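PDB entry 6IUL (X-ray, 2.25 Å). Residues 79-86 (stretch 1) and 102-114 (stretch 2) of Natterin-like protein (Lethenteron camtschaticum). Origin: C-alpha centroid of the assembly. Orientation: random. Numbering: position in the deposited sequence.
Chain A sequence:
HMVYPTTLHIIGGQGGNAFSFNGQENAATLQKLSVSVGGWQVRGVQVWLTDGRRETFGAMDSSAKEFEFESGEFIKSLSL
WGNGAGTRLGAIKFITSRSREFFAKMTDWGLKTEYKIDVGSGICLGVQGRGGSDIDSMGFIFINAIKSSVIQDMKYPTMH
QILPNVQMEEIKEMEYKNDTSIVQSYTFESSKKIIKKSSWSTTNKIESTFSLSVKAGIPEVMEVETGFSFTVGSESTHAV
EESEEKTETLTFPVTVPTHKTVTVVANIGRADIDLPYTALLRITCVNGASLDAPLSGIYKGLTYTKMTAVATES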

# COMPACT_ATOMS: atom_id res chain seq x y z
N SER A 79 -5.90 36.43 5.44
CA SER A 79 -6.42 37.77 5.61
C SER A 79 -5.81 38.70 4.60
O SER A 79 -4.65 38.60 4.27
CB SER A 79 -6.07 38.29 7.00
OG SER A 79 -6.86 37.61 7.95
N LEU A 80 -6.63 39.61 4.10
CA LEU A 80 -6.19 40.66 3.24
C LEU A 80 -6.57 42.01 3.86
O LEU A 80 -7.59 42.12 4.57
CB LEU A 80 -6.84 40.51 1.89
CG LEU A 80 -6.55 39.20 1.15
CD1 LEU A 80 -7.39 39.13 -0.10
CD2 LEU A 80 -5.08 39.08 0.79
N TRP A 81 -5.73 43.02 3.61
CA TRP A 81 -5.94 44.40 4.06
C TRP A 81 -5.82 45.35 2.88
O TRP A 81 -4.99 45.16 1.96
CB TRP A 81 -4.88 44.82 5.04
CG TRP A 81 -4.96 44.30 6.40
CD1 TRP A 81 -5.40 44.95 7.49
CD2 TRP A 81 -4.48 43.02 6.86
NE1 TRP A 81 -5.26 44.13 8.62
CE2 TRP A 81 -4.68 42.96 8.25
CE3 TRP A 81 -3.92 41.92 6.22
CZ2 TRP A 81 -4.37 41.86 9.01
CZ3 TRP A 81 -3.59 40.83 6.95
CH2 TRP A 81 -3.81 40.81 8.37
N GLY A 82 -6.66 46.38 2.92
CA GLY A 82 -6.51 47.56 2.08
C GLY A 82 -5.35 48.44 2.55
O GLY A 82 -4.82 48.23 3.65
N ASN A 83 -4.98 49.42 1.75
CA ASN A 83 -3.82 50.27 2.11
C ASN A 83 -4.17 51.45 3.01
O ASN A 83 -3.29 52.24 3.37
CB ASN A 83 -3.07 50.78 0.88
CG ASN A 83 -3.87 51.76 0.08
OD1 ASN A 83 -5.08 51.84 0.26
ND2 ASN A 83 -3.20 52.52 -0.80
N GLY A 84 -5.42 51.59 3.38
CA GLY A 84 -5.72 52.73 4.28
C GLY A 84 -6.38 53.94 3.61
O GLY A 84 -7.29 54.51 4.17
N ALA A 85 -5.94 54.33 2.42
CA ALA A 85 -6.79 55.18 1.58
C ALA A 85 -7.89 54.35 0.93
O ALA A 85 -8.77 54.88 0.33
CB ALA A 85 -5.96 55.85 0.50
N GLY A 86 -7.78 53.03 0.99
CA GLY A 86 -8.69 52.13 0.27
C GLY A 86 -8.49 52.11 -1.23
O GLY A 86 -9.42 51.79 -1.96
N PHE A 102 2.98 33.36 6.53
CA PHE A 102 3.54 34.27 5.56
C PHE A 102 2.82 35.61 5.67
O PHE A 102 1.57 35.63 5.68
CB PHE A 102 3.39 33.73 4.12
CG PHE A 102 3.92 34.69 3.08
CD1 PHE A 102 5.32 34.86 2.89
CD2 PHE A 102 3.06 35.45 2.34
CE1 PHE A 102 5.80 35.73 1.94
CE2 PHE A 102 3.54 36.37 1.39
CZ PHE A 102 4.89 36.50 1.18
N PHE A 103 3.59 36.70 5.75
CA PHE A 103 3.00 38.01 6.02
C PHE A 103 3.77 39.07 5.26
O PHE A 103 4.95 39.26 5.51
CB PHE A 103 3.08 38.33 7.52
CG PHE A 103 2.27 39.55 7.95
CD1 PHE A 103 1.20 40.03 7.19
CD2 PHE A 103 2.53 40.18 9.16
CE1 PHE A 103 0.48 41.12 7.59
CE2 PHE A 103 1.78 41.27 9.59
CZ PHE A 103 0.75 41.74 8.81
N ALA A 104 3.12 39.71 4.31
CA ALA A 104 3.75 40.75 3.55
C ALA A 104 2.85 42.00 3.54
O ALA A 104 1.68 41.91 3.17
CB ALA A 104 4.02 40.26 2.13
N LYS A 105 3.40 43.13 3.96
CA LYS A 105 2.64 44.37 4.11
C LYS A 105 3.42 45.63 3.69
O LYS A 105 4.66 45.66 3.74
CB LYS A 105 2.21 44.52 5.58
CG LYS A 105 3.37 44.64 6.53
CD LYS A 105 2.97 45.00 7.95
CE LYS A 105 4.19 44.76 8.86
NZ LYS A 105 4.19 45.66 10.04
N MET A 106 2.69 46.63 3.20
CA MET A 106 3.09 48.04 3.25
C MET A 106 3.95 48.57 4.40
O MET A 106 3.51 48.61 5.52
CB MET A 106 1.91 48.93 3.61
CG MET A 106 0.91 49.12 2.55
SD MET A 106 -0.36 50.24 3.18
CE MET A 106 -0.81 49.72 4.80
N THR A 107 5.13 49.07 4.08
CA THR A 107 6.15 49.41 5.07
C THR A 107 5.84 50.69 5.83
O THR A 107 6.25 50.83 6.95
CB THR A 107 7.54 49.62 4.38
OG1 THR A 107 7.45 50.66 3.40
CG2 THR A 107 8.00 48.29 3.71
N ASP A 108 5.12 51.63 5.23
CA ASP A 108 4.89 52.95 5.86
C ASP A 108 3.49 53.12 6.47
O ASP A 108 3.35 53.22 7.66
CB ASP A 108 5.19 54.07 4.86
CG ASP A 108 6.62 54.00 4.32
OD1 ASP A 108 7.47 53.35 4.96
OD2 ASP A 108 6.88 54.55 3.22
N TRP A 109 2.43 53.18 5.66
CA TRP A 109 1.09 53.33 6.23
C TRP A 109 0.81 52.13 7.18
O TRP A 109 1.43 51.07 7.14
CB TRP A 109 0.04 53.53 5.13
CG TRP A 109 0.30 54.77 4.23
CD1 TRP A 109 1.34 55.64 4.32
CD2 TRP A 109 -0.49 55.21 3.08
NE1 TRP A 109 1.26 56.60 3.34
CE2 TRP A 109 0.15 56.37 2.56
CE3 TRP A 109 -1.67 54.76 2.46
CZ2 TRP A 109 -0.36 57.09 1.43
CZ3 TRP A 109 -2.18 55.47 1.33
CH2 TRP A 109 -1.51 56.63 0.83
N GLY A 110 -0.11 52.29 8.10
CA GLY A 110 -0.37 51.25 9.11
C GLY A 110 -1.69 50.53 8.86
O GLY A 110 -2.64 51.07 8.29
N LEU A 111 -1.77 49.30 9.33
CA LEU A 111 -2.91 48.41 8.92
C LEU A 111 -4.18 48.66 9.71
O LEU A 111 -4.14 48.69 10.91
CB LEU A 111 -2.54 46.92 9.04
CG LEU A 111 -1.40 46.47 8.09
CD1 LEU A 111 -1.08 45.03 8.41
CD2 LEU A 111 -1.74 46.68 6.63
N LYS A 112 -5.31 48.80 9.03
CA LYS A 112 -6.57 49.04 9.73
C LYS A 112 -7.63 47.96 9.86
O LYS A 112 -7.72 47.29 10.87
CB LYS A 112 -7.25 50.29 9.16
CG LYS A 112 -6.59 51.57 9.68
CD LYS A 112 -7.45 52.82 9.57
CE LYS A 112 -6.91 53.89 10.52
NZ LYS A 112 -7.80 55.07 10.62
N THR A 113 -8.45 47.76 8.86
CA THR A 113 -9.43 46.68 8.93
C THR A 113 -8.91 45.40 8.21
O THR A 113 -8.56 45.42 7.05
CB THR A 113 -10.76 47.10 8.31
OG1 THR A 113 -11.13 48.39 8.82
CG2 THR A 113 -11.87 46.09 8.68
N GLU A 114 -8.92 44.30 8.95
CA GLU A 114 -8.56 43.00 8.47
C GLU A 114 -9.78 42.26 7.89
O GLU A 114 -10.83 42.14 8.53
CB GLU A 114 -7.97 42.20 9.63
CG GLU A 114 -7.63 40.75 9.29
CD GLU A 114 -7.01 40.01 10.44
OE1 GLU A 114 -6.87 40.58 11.53
OE2 GLU A 114 -6.70 38.81 10.29
O HOH W 1 -7.98 47.00 5.23
O HOH W 2 -5.53 48.65 6.20

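This is a contact built around one buried tryptophan, Trp81, with a single direct hydrogen bond at one end and two bridging waters linking the backbones farther along. The stretches bury 588 Å² in total, and Trp81 alone has 130 Å² covered by stretch 2. Strand residues 79-82 run into a loop, and stretch 2 leaves its own strand after Lys105 and loops back, so that Glu114 comes alongside Trp81 with their CA atoms 5.3 Å apart.

The Trp81 indole (chi1 -75°, m) is sandwiched. Over one face lies Leu111, whose CD1 sits 4.1 Å from the centroid of the Trp81 five-membered ring and 7° off its normal; over the opposite face, Glu114 CA is 3.8 Å from the same centroid, 25° off the normal. Both are CH-pi contacts, in which C-H groups meet the electron-rich ring. Phe103 adds an oblique aromatic neighbour: its ring centroid is 5.8 Å from that of the Trp81 six-membered ring, with the planes at 42°, and Trp81 CZ3 reaches Phe103 CE1 at 4.1 Å.

Glu114 also supplies the polar link. Its extended side chain (chi1 and chi2 both t) carries the carboxylate to Ser79, where Ser79 OG donates to Glu114 OE2 at 2.6 Å, a short bond suited to a charged acceptor.

Around Gly82, water replaces direct backbone pairing. Water 1 accepts from Gly82 N (2.7 Å) and donates to Thr113 O (2.5 Å); water 2 donates to Gly82 O (2.7 Å) and accepts from Lys112 N (2.8 Å). Both peptide groups of Gly82 are thereby tied to stretch 2.

Beyond this, Asn83 O approaches the edge of the Trp109 ring, 3.1 Å from Trp109 CE3, and lies 3.6 Å from Met106 SD. Ala85 CB touches Trp109 CZ3 at 3.9 Å, although Trp109 is poorly ordered.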